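Lmo0135 protein (Listeria monocytogenes EGD-e, PDB 5ISU) probably binds peptides outside the cell membrane and delivers them to an ABC transporter for uptake. Local coordinates at residues 19-24 / 208-213; 228-233 / 473-478. All coordinates share one frame; numbering follows the deposited sequence.

Overall arrangement
Contact 1 pairs strand 19-24 with strand 208-213, and contact 2 pairs strand 231-233 with the end of strand 462-475. Their centres lie about 10 Å apart, and both segments of contact 1 precede those of contact 2 in sequence. Strand 19-24 joins them: it is an outermost strand of the four-strand sheet of contact 1, and its other edge meets 228-233 through backbone hydrogen bonds of I21 with N230 and G23 with L231. S19 O and Y478 OH form a further probable hydrogen bond. The N-terminal strand is thus bound to residues just before the middle of the chain and to others near its C-terminus, within a family 5 solute-binding protein.

Contact 1 (19-24 / 208-213); sequences SLIIGV and KVTFRI
L20 O is gripped from two directions: T210 N donates to it at 2.9 Å, nearly along the C=O axis, and a water donates to it at 3.0 Å. The same water is 2.7 Å from T210 OG1, so a side-chain hydroxyl of the second strand is linked to a carbonyl of the first. The T210 hydroxyl lies anti to its own carbonyl carbon, beside the backbone N (chi1 -58°), on the side where the water bridges.

Around this point the two strands form a regular parallel ladder, with all six residue pairs from S19-K208 to V24-I213 in register. L20, I22 and V24 turn their polar backbone atoms to K208, T210 and R212. I22 N reaches T210 O at 2.8 Å, almost straight, while R212 N returns to I22 O at 2.7 Å. The segment axes still diverge by 28°, which shows a twisted ladder.

On the face carrying L20, I22 and V24 the packing is apolar. The extended I22 side chain (chi2 -178°) brings CD1 to 3.7 Å from F211 CE1 and 3.8 Å from V209 CG1, touching both the ring and the valine. V24 CG1 approaches the ring edge near its plane, 3.9 Å from F211 CD1. Beyond this pair F211 also touches L193 and, on helix 39-48, T43 and I44. The other face is more open and carries S19, I21, K208, T210 and R212; I21 has two deposited conformers, so its side-chain contacts are doubtful.

The chemistry therefore divides by face: buried hydrocarbon and one aromatic ring lie toward helix 39-48, a water-bridged and charged surface lies on the reverse, and the backbone bonds between them join two strands far apart in sequence.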
ATOM      1  N   SER A  19      -2.636  14.005  25.691  1.00 47.57           N
ATOM      2  CA  SER A  19      -2.132  14.280  24.381  1.00 45.92           C
ATOM      3  C   SER A  19      -1.328  13.092  23.880  1.00 45.52           C
ATOM      4  O   SER A  19      -0.813  12.309  24.664  1.00 46.31           O
ATOM      5  CB  SER A  19      -1.207  15.499  24.444  1.00 47.19           C
ATOM      6  OG  SER A  19      -1.830  16.620  25.041  1.00 47.60           O
ATOM      7  N   LEU A  20      -1.238  12.976  22.560  1.00 44.47           N
ATOM      8  CA  LEU A  20      -0.429  11.952  21.901  1.00 44.16           C
ATOM      9  C   LEU A  20       0.351  12.655  20.810  1.00 43.03           C
ATOM     10  O   LEU A  20      -0.221  13.409  20.027  1.00 44.12           O
ATOM     11  CB  LEU A  20      -1.280  10.860  21.265  1.00 43.86           C
ATOM     12  CG  LEU A  20      -0.512   9.747  20.526  1.00 43.00           C
ATOM     13  CD1 LEU A  20       0.276   8.892  21.495  1.00 45.14           C
ATOM     14  CD2 LEU A  20      -1.467   8.866  19.746  1.00 42.64           C
ATOM     15  N   ILE A  21       1.656  12.407  20.779  0.50 43.42           N
ATOM     16  CA  ILE A  21       2.559  12.981  19.795  0.50 42.49           C
ATOM     17  C   ILE A  21       3.016  11.833  18.918  0.50 40.23           C
ATOM     18  O   ILE A  21       3.564  10.856  19.429  0.50 38.88           O
ATOM     19  CB  ILE A  21       3.804  13.577  20.467  0.50 44.77           C
ATOM     20  CG1 ILE A  21       3.407  14.569  21.554  0.50 46.81           C
ATOM     21  CG2 ILE A  21       4.675  14.265  19.435  0.50 45.54           C
ATOM     22  CD1 ILE A  21       2.813  15.840  21.009  0.50 48.06           C
ATOM     23  N   ILE A  22       2.788  11.944  17.610  1.00 38.74           N
ATOM     24  CA  ILE A  22       3.162  10.892  16.664  1.00 39.38           C
ATOM     25  C   ILE A  22       4.255  11.381  15.730  1.00 41.13           C
ATOM     26  O   ILE A  22       4.141  12.444  15.128  1.00 43.68           O
ATOM     27  CB  ILE A  22       1.955  10.460  15.828  1.00 38.15           C
ATOM     28  CG1 ILE A  22       0.746  10.202  16.729  1.00 36.32           C
ATOM     29  CG2 ILE A  22       2.307   9.242  14.962  1.00 37.01           C
ATOM     30  CD1 ILE A  22      -0.478   9.731  15.975  1.00 36.68           C
ATOM     31  N   GLY A  23       5.310  10.594  15.598  1.00 42.98           N
ATOM     32  CA  GLY A  23       6.451  10.987  14.763  1.00 45.73           C
ATOM     33  C   GLY A  23       6.256  10.543  13.329  1.00 45.46           C
ATOM     34  O   GLY A  23       5.911   9.391  13.088  1.00 44.21           O
ATOM     35  N   VAL A  24       6.399  11.478  12.393  1.00 47.50           N
ATOM     36  CA  VAL A  24       6.340  11.170  10.960  1.00 48.64           C
ATOM     37  C   VAL A  24       7.626  11.725  10.342  1.00 53.81           C
ATOM     38  O   VAL A  24       8.308  12.563  10.954  1.00 56.51           O
ATOM     39  CB  VAL A  24       5.085  11.724  10.279  1.00 48.76           C
ATOM     40  CG1 VAL A  24       3.855  11.079  10.872  1.00 49.44           C
ATOM     41  CG2 VAL A  24       5.003  13.235  10.400  1.00 50.99           C
ATOM     42  N   LYS A 208      -5.892  15.532  22.437  1.00 55.21           N
ATOM     43  CA  LYS A 208      -5.107  16.141  21.342  1.00 54.68           C
ATOM     44  C   LYS A 208      -4.123  15.183  20.701  1.00 50.29           C
ATOM     45  O   LYS A 208      -3.583  14.316  21.372  1.00 49.03           O
ATOM     46  CB  LYS A 208      -4.334  17.343  21.856  1.00 58.23           C
ATOM     47  CG  LYS A 208      -5.220  18.407  22.439  1.00 61.99           C
ATOM     48  CD  LYS A 208      -4.428  19.660  22.654  1.00 69.20           C
ATOM     49  CE  LYS A 208      -5.259  20.725  23.323  1.00 74.81           C
ATOM     50  NZ  LYS A 208      -4.457  21.973  23.383  1.00 79.53           N
ATOM     51  N   VAL A 209      -3.931  15.322  19.388  1.00 48.19           N
ATOM     52  CA  VAL A 209      -2.979  14.503  18.644  1.00 44.91           C
ATOM     53  C   VAL A 209      -2.156  15.433  17.784  1.00 45.95           C
ATOM     54  O   VAL A 209      -2.701  16.260  17.062  1.00 46.48           O
ATOM     55  CB  VAL A 209      -3.658  13.440  17.773  1.00 44.84           C
ATOM     56  CG1 VAL A 209      -2.636  12.714  16.906  1.00 44.02           C
ATOM     57  CG2 VAL A 209      -4.397  12.428  18.634  1.00 44.68           C
ATOM     58  N   THR A 210      -0.839  15.303  17.882  1.00 46.22           N
ATOM     59  CA  THR A 210       0.070  16.134  17.131  1.00 48.24           C
ATOM     60  C   THR A 210       0.940  15.220  16.310  1.00 46.14           C
ATOM     61  O   THR A 210       1.436  14.220  16.828  1.00 44.10           O
ATOM     62  CB  THR A 210       0.982  16.953  18.071  1.00 52.33           C
ATOM     63  OG1 THR A 210       0.183  17.759  18.935  1.00 55.01           O
ATOM     64  CG2 THR A 210       1.946  17.863  17.280  1.00 55.55           C
ATOM     65  N   PHE A 211       1.083  15.527  15.023  1.00 44.16           N
ATOM     66  CA  PHE A 211       1.983  14.771  14.152  1.00 43.82           C
ATOM     67  C   PHE A 211       3.248  15.593  14.068  1.00 44.68           C
ATOM     68  O   PHE A 211       3.232  16.676  13.487  1.00 44.47           O
ATOM     69  CB  PHE A 211       1.387  14.538  12.764  1.00 42.33           C
ATOM     70  CG  PHE A 211       0.271  13.532  12.758  1.00 41.24           C
ATOM     71  CD1 PHE A 211       0.544  12.178  12.581  1.00 40.94           C
ATOM     72  CD2 PHE A 211      -1.039  13.926  12.957  1.00 40.69           C
ATOM     73  CE1 PHE A 211      -0.470  11.241  12.580  1.00 40.25           C
ATOM     74  CE2 PHE A 211      -2.065  12.988  12.977  1.00 38.75           C
ATOM     75  CZ  PHE A 211      -1.783  11.651  12.774  1.00 39.79           C
ATOM     76  N   ARG A 212       4.320  15.076  14.678  1.00 44.75           N
ATOM     77  CA  ARG A 212       5.634  15.747  14.735  1.00 48.08           C
ATOM     78  C   ARG A 212       6.561  15.312  13.599  1.00 47.29           C
ATOM     79  O   ARG A 212       6.910  14.148  13.488  1.00 48.62           O
ATOM     80  CB  ARG A 212       6.289  15.445  16.090  1.00 49.35           C
ATOM     81  CG  ARG A 212       7.721  15.915  16.289  1.00 52.74           C
ATOM     82  CD  ARG A 212       7.891  17.412  16.139  1.00 57.04           C
ATOM     83  NE  ARG A 212       7.169  18.186  17.150  1.00 58.24           N
ATOM     84  CZ  ARG A 212       7.178  19.520  17.214  1.00 62.82           C
ATOM     85  NH1 ARG A 212       7.871  20.245  16.328  1.00 62.02           N
ATOM     86  NH2 ARG A 212       6.483  20.142  18.166  1.00 64.19           N
ATOM     87  N   ILE A 213       7.009  16.273  12.808  1.00 50.86           N
ATOM     88  CA  ILE A 213       7.855  16.007  11.650  1.00 52.57           C
ATOM     89  C   ILE A 213       9.354  15.975  11.990  1.00 55.00           C
ATOM     90  O   ILE A 213       9.948  17.015  12.174  1.00 53.17           O
ATOM     91  CB  ILE A 213       7.598  17.082  10.562  1.00 53.06           C
ATOM     92  CG1 ILE A 213       6.108  17.135  10.212  1.00 51.59           C
ATOM     93  CG2 ILE A 213       8.438  16.800   9.319  1.00 52.38           C
ATOM     94  CD1 ILE A 213       5.735  18.214   9.220  1.00 54.20           C
TER
HETATM   95  O   HOH W   1      -0.533  16.229  21.078  1.00 48.47           O

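Contact 2 (228-233 / 473-478)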
ATOM      1  N   GLU A 228       9.313  13.094  24.138  1.00 53.89           N
ATOM      2  CA  GLU A 228       8.948  14.220  23.251  1.00 55.40           C
ATOM      3  C   GLU A 228       8.124  13.717  22.048  1.00 53.51           C
ATOM      4  O   GLU A 228       7.490  14.509  21.351  1.00 58.21           O
ATOM      5  CB  GLU A 228      10.205  14.964  22.815  1.00 58.70           C
ATOM      6  CG  GLU A 228      10.919  15.608  24.014  1.00 64.72           C
ATOM      7  CD  GLU A 228      12.355  16.031  23.749  1.00 67.27           C
ATOM      8  OE1 GLU A 228      12.859  15.773  22.643  1.00 66.74           O
ATOM      9  OE2 GLU A 228      12.990  16.602  24.675  1.00 72.97           O
ATOM     10  N   ILE A 229       8.204  12.406  21.797  1.00 48.13           N
ATOM     11  CA  ILE A 229       7.400  11.699  20.810  1.00 45.90           C
ATOM     12  C   ILE A 229       6.889  10.478  21.572  1.00 43.03           C
ATOM     13  O   ILE A 229       7.628   9.888  22.374  1.00 40.03           O
ATOM     14  CB  ILE A 229       8.199  11.262  19.566  1.00 48.07           C
ATOM     15  CG1 ILE A 229       8.638  12.495  18.772  1.00 50.07           C
ATOM     16  CG2 ILE A 229       7.350  10.379  18.657  1.00 48.10           C
ATOM     17  CD1 ILE A 229       9.454  12.172  17.543  1.00 49.70           C
ATOM     18  N   ASN A 230       5.632  10.116  21.328  1.00 39.67           N
ATOM     19  CA  ASN A 230       4.988   8.983  22.004  1.00 39.74           C
ATOM     20  C   ASN A 230       4.780   7.747  21.124  1.00 39.53           C
ATOM     21  O   ASN A 230       4.608   6.650  21.649  1.00 38.67           O
ATOM     22  CB  ASN A 230       3.608   9.414  22.482  1.00 40.81           C
ATOM     23  CG  ASN A 230       3.652  10.579  23.442  1.00 43.43           C
ATOM     24  OD1 ASN A 230       3.099  11.642  23.156  1.00 45.88           O
ATOM     25  ND2 ASN A 230       4.341  10.403  24.565  1.00 43.39           N
ATOM     26  N   LEU A 231       4.787   7.938  19.803  1.00 36.10           N
ATOM     27  CA  LEU A 231       4.491   6.878  18.846  1.00 38.57           C
ATOM     28  C   LEU A 231       5.139   7.146  17.496  1.00 36.21           C
ATOM     29  O   LEU A 231       5.122   8.262  17.012  1.00 37.79           O
ATOM     30  CB  LEU A 231       2.953   6.780  18.629  1.00 40.38           C
ATOM     31  CG  LEU A 231       2.456   5.949  17.412  1.00 41.85           C
ATOM     32  CD1 LEU A 231       2.892   4.496  17.511  1.00 41.65           C
ATOM     33  CD2 LEU A 231       0.940   6.037  17.250  1.00 41.84           C
ATOM     34  N   LYS A 232       5.729   6.118  16.910  1.00 37.41           N
ATOM     35  CA  LYS A 232       6.348   6.243  15.595  1.00 40.47           C
ATOM     36  C   LYS A 232       6.712   4.881  15.044  1.00 39.07           C
ATOM     37  O   LYS A 232       6.767   3.883  15.771  1.00 41.25           O
ATOM     38  CB  LYS A 232       7.653   7.060  15.676  1.00 43.07           C
ATOM     39  CG  LYS A 232       8.745   6.364  16.493  1.00 46.54           C
ATOM     40  CD  LYS A 232       9.932   7.251  16.820  1.00 49.58           C
ATOM     41  CE  LYS A 232      10.699   7.681  15.589  1.00 50.30           C
ATOM     42  NZ  LYS A 232      11.316   6.546  14.849  1.00 49.80           N
ATOM     43  N   SER A 233       7.013   4.879  13.757  1.00 40.11           N
ATOM     44  CA  SER A 233       7.522   3.721  13.056  1.00 40.30           C
ATOM     45  C   SER A 233       9.027   3.599  13.333  1.00 39.67           C
ATOM     46  O   SER A 233       9.730   4.602  13.440  1.00 37.06           O
ATOM     47  CB  SER A 233       7.298   3.889  11.565  1.00 41.80           C
ATOM     48  OG  SER A 233       5.905   4.020  11.310  1.00 44.61           O
ATOM     49  N   ALA A 473       6.677   1.707  17.674  1.00 40.01           N
ATOM     50  CA  ALA A 473       7.052   1.828  19.058  1.00 41.07           C
ATOM     51  C   ALA A 473       6.010   2.773  19.653  1.00 40.86           C
ATOM     52  O   ALA A 473       5.797   3.872  19.129  1.00 38.78           O
ATOM     53  CB  ALA A 473       8.451   2.392  19.199  1.00 42.77           C
ATOM     54  N   LEU A 474       5.349   2.321  20.717  1.00 41.52           N
ATOM     55  CA  LEU A 474       4.310   3.090  21.406  1.00 42.44           C
ATOM     56  C   LEU A 474       4.654   3.226  22.889  1.00 42.31           C
ATOM     57  O   LEU A 474       4.780   2.223  23.573  1.00 42.09           O
ATOM     58  CB  LEU A 474       2.952   2.379  21.292  1.00 40.89           C
ATOM     59  CG  LEU A 474       1.797   3.017  22.081  1.00 42.44           C
ATOM     60  CD1 LEU A 474       1.580   4.425  21.561  1.00 43.66           C
ATOM     61  CD2 LEU A 474       0.482   2.234  22.021  1.00 42.04           C
ATOM     62  N   ASP A 475       4.752   4.465  23.371  1.00 42.98           N
ATOM     63  CA  ASP A 475       5.036   4.775  24.783  1.00 46.84           C
ATOM     64  C   ASP A 475       4.146   3.867  25.677  1.00 48.19           C
ATOM     65  O   ASP A 475       2.901   3.824  25.521  1.00 45.38           O
ATOM     66  CB  ASP A 475       4.827   6.285  25.002  1.00 47.63           C
ATOM     67  CG  ASP A 475       4.991   6.736  26.451  1.00 53.00           C
ATOM     68  OD1 ASP A 475       4.961   5.913  27.401  1.00 54.41           O
ATOM     69  OD2 ASP A 475       5.086   7.971  26.646  1.00 56.96           O
ATOM     70  N   SER A 476       4.803   3.135  26.584  1.00 49.08           N
ATOM     71  CA  SER A 476       4.137   2.161  27.467  1.00 51.98           C
ATOM     72  C   SER A 476       3.022   2.701  28.330  1.00 50.48           C
ATOM     73  O   SER A 476       2.215   1.928  28.805  1.00 53.79           O
ATOM     74  CB  SER A 476       5.149   1.387  28.330  1.00 56.45           C
ATOM     75  OG  SER A 476       5.821   0.432  27.529  1.00 61.58           O
ATOM     76  N   ARG A 477       2.959   4.011  28.519  1.00 51.80           N
ATOM     77  CA  ARG A 477       1.867   4.616  29.275  1.00 53.85           C
ATOM     78  C   ARG A 477       0.528   4.607  28.486  1.00 52.84           C
ATOM     79  O   ARG A 477      -0.522   4.911  29.059  1.00 55.47           O
ATOM     80  CB  ARG A 477       2.205   6.065  29.631  1.00 57.73           C
ATOM     81  CG  ARG A 477       3.508   6.272  30.405  1.00 61.74           C
ATOM     82  CD  ARG A 477       3.747   7.747  30.688  1.00 66.64           C
ATOM     83  NE  ARG A 477       3.637   8.551  29.472  1.00 71.58           N
ATOM     84  CZ  ARG A 477       3.639   9.883  29.426  1.00 78.79           C
ATOM     85  NH1 ARG A 477       3.773  10.608  30.536  1.00 84.77           N
ATOM     86  NH2 ARG A 477       3.506  10.498  28.248  1.00 79.02           N
ATOM     87  N   TYR A 478       0.560   4.259  27.194  1.00 48.54           N
ATOM     88  CA  TYR A 478      -0.650   4.263  26.363  1.00 46.14           C
ATOM     89  C   TYR A 478      -1.224   2.863  26.138  1.00 45.52           C
ATOM     90  O   TYR A 478      -0.505   1.942  25.766  1.00 49.20           O
ATOM     91  CB  TYR A 478      -0.377   4.925  24.995  1.00 44.60           C
ATOM     92  CG  TYR A 478      -0.072   6.404  25.075  1.00 45.37           C
ATOM     93  CD1 TYR A 478       1.200   6.848  25.385  1.00 46.85           C
ATOM     94  CD2 TYR A 478      -1.062   7.361  24.830  1.00 45.59           C
ATOM     95  CE1 TYR A 478       1.489   8.200  25.469  1.00 48.97           C
ATOM     96  CE2 TYR A 478      -0.785   8.719  24.895  1.00 47.87           C
ATOM     97  CZ  TYR A 478       0.502   9.137  25.219  1.00 49.97           C
ATOM     98  OH  TYR A 478       0.808  10.477  25.319  1.00 50.15           O
TER
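D475 N donates to N230 O at 2.8 Å, almost straight at 173°, and the two side chains repeat the pairing: N230 ND2 reaches D475 OD2 at 3.3 Å, a longer and more bent bond that meets the oxygen on its anti side. The D475 carboxylate, with CG anti to the backbone N (chi1 176°), also serves its own segment. OD1 takes R477 N at 3.0 Å in an Asx turn, from above the carboxylate plane, and OD2 forms a salt bridge with R477 NE at 3.2 Å, whose hydrogen bond is bent and weak. The D475-Y478 type I turn is thereby tied down from its first residue. N230 OD1 accepts from I21 N, while Y478 OH bonds S19 O.

Farther along, K232 and A473 are a hydrogen-bonded antiparallel pair: A473 N to K232 O is 2.9 Å and K232 N to A473 O is 3.2 Å. Next to it, in the non-hydrogen-bonded pair, L231 CB packs 4.0 Å from L474 CD1. The Y478 ring lies obliquely across the N230 amide, planes 51° apart, with CE1 3.7 Å from ND2.

The pairing joins short strand 231-233 to the end of 462-475, in the mixed sheet also holding 248-263. Outward, L231 touches I22 of strand 19-24 and F492 of strand 491-492, whereas K232 and A473 meet Q217, A220 and L224 of helix 217-225 on the opposite face.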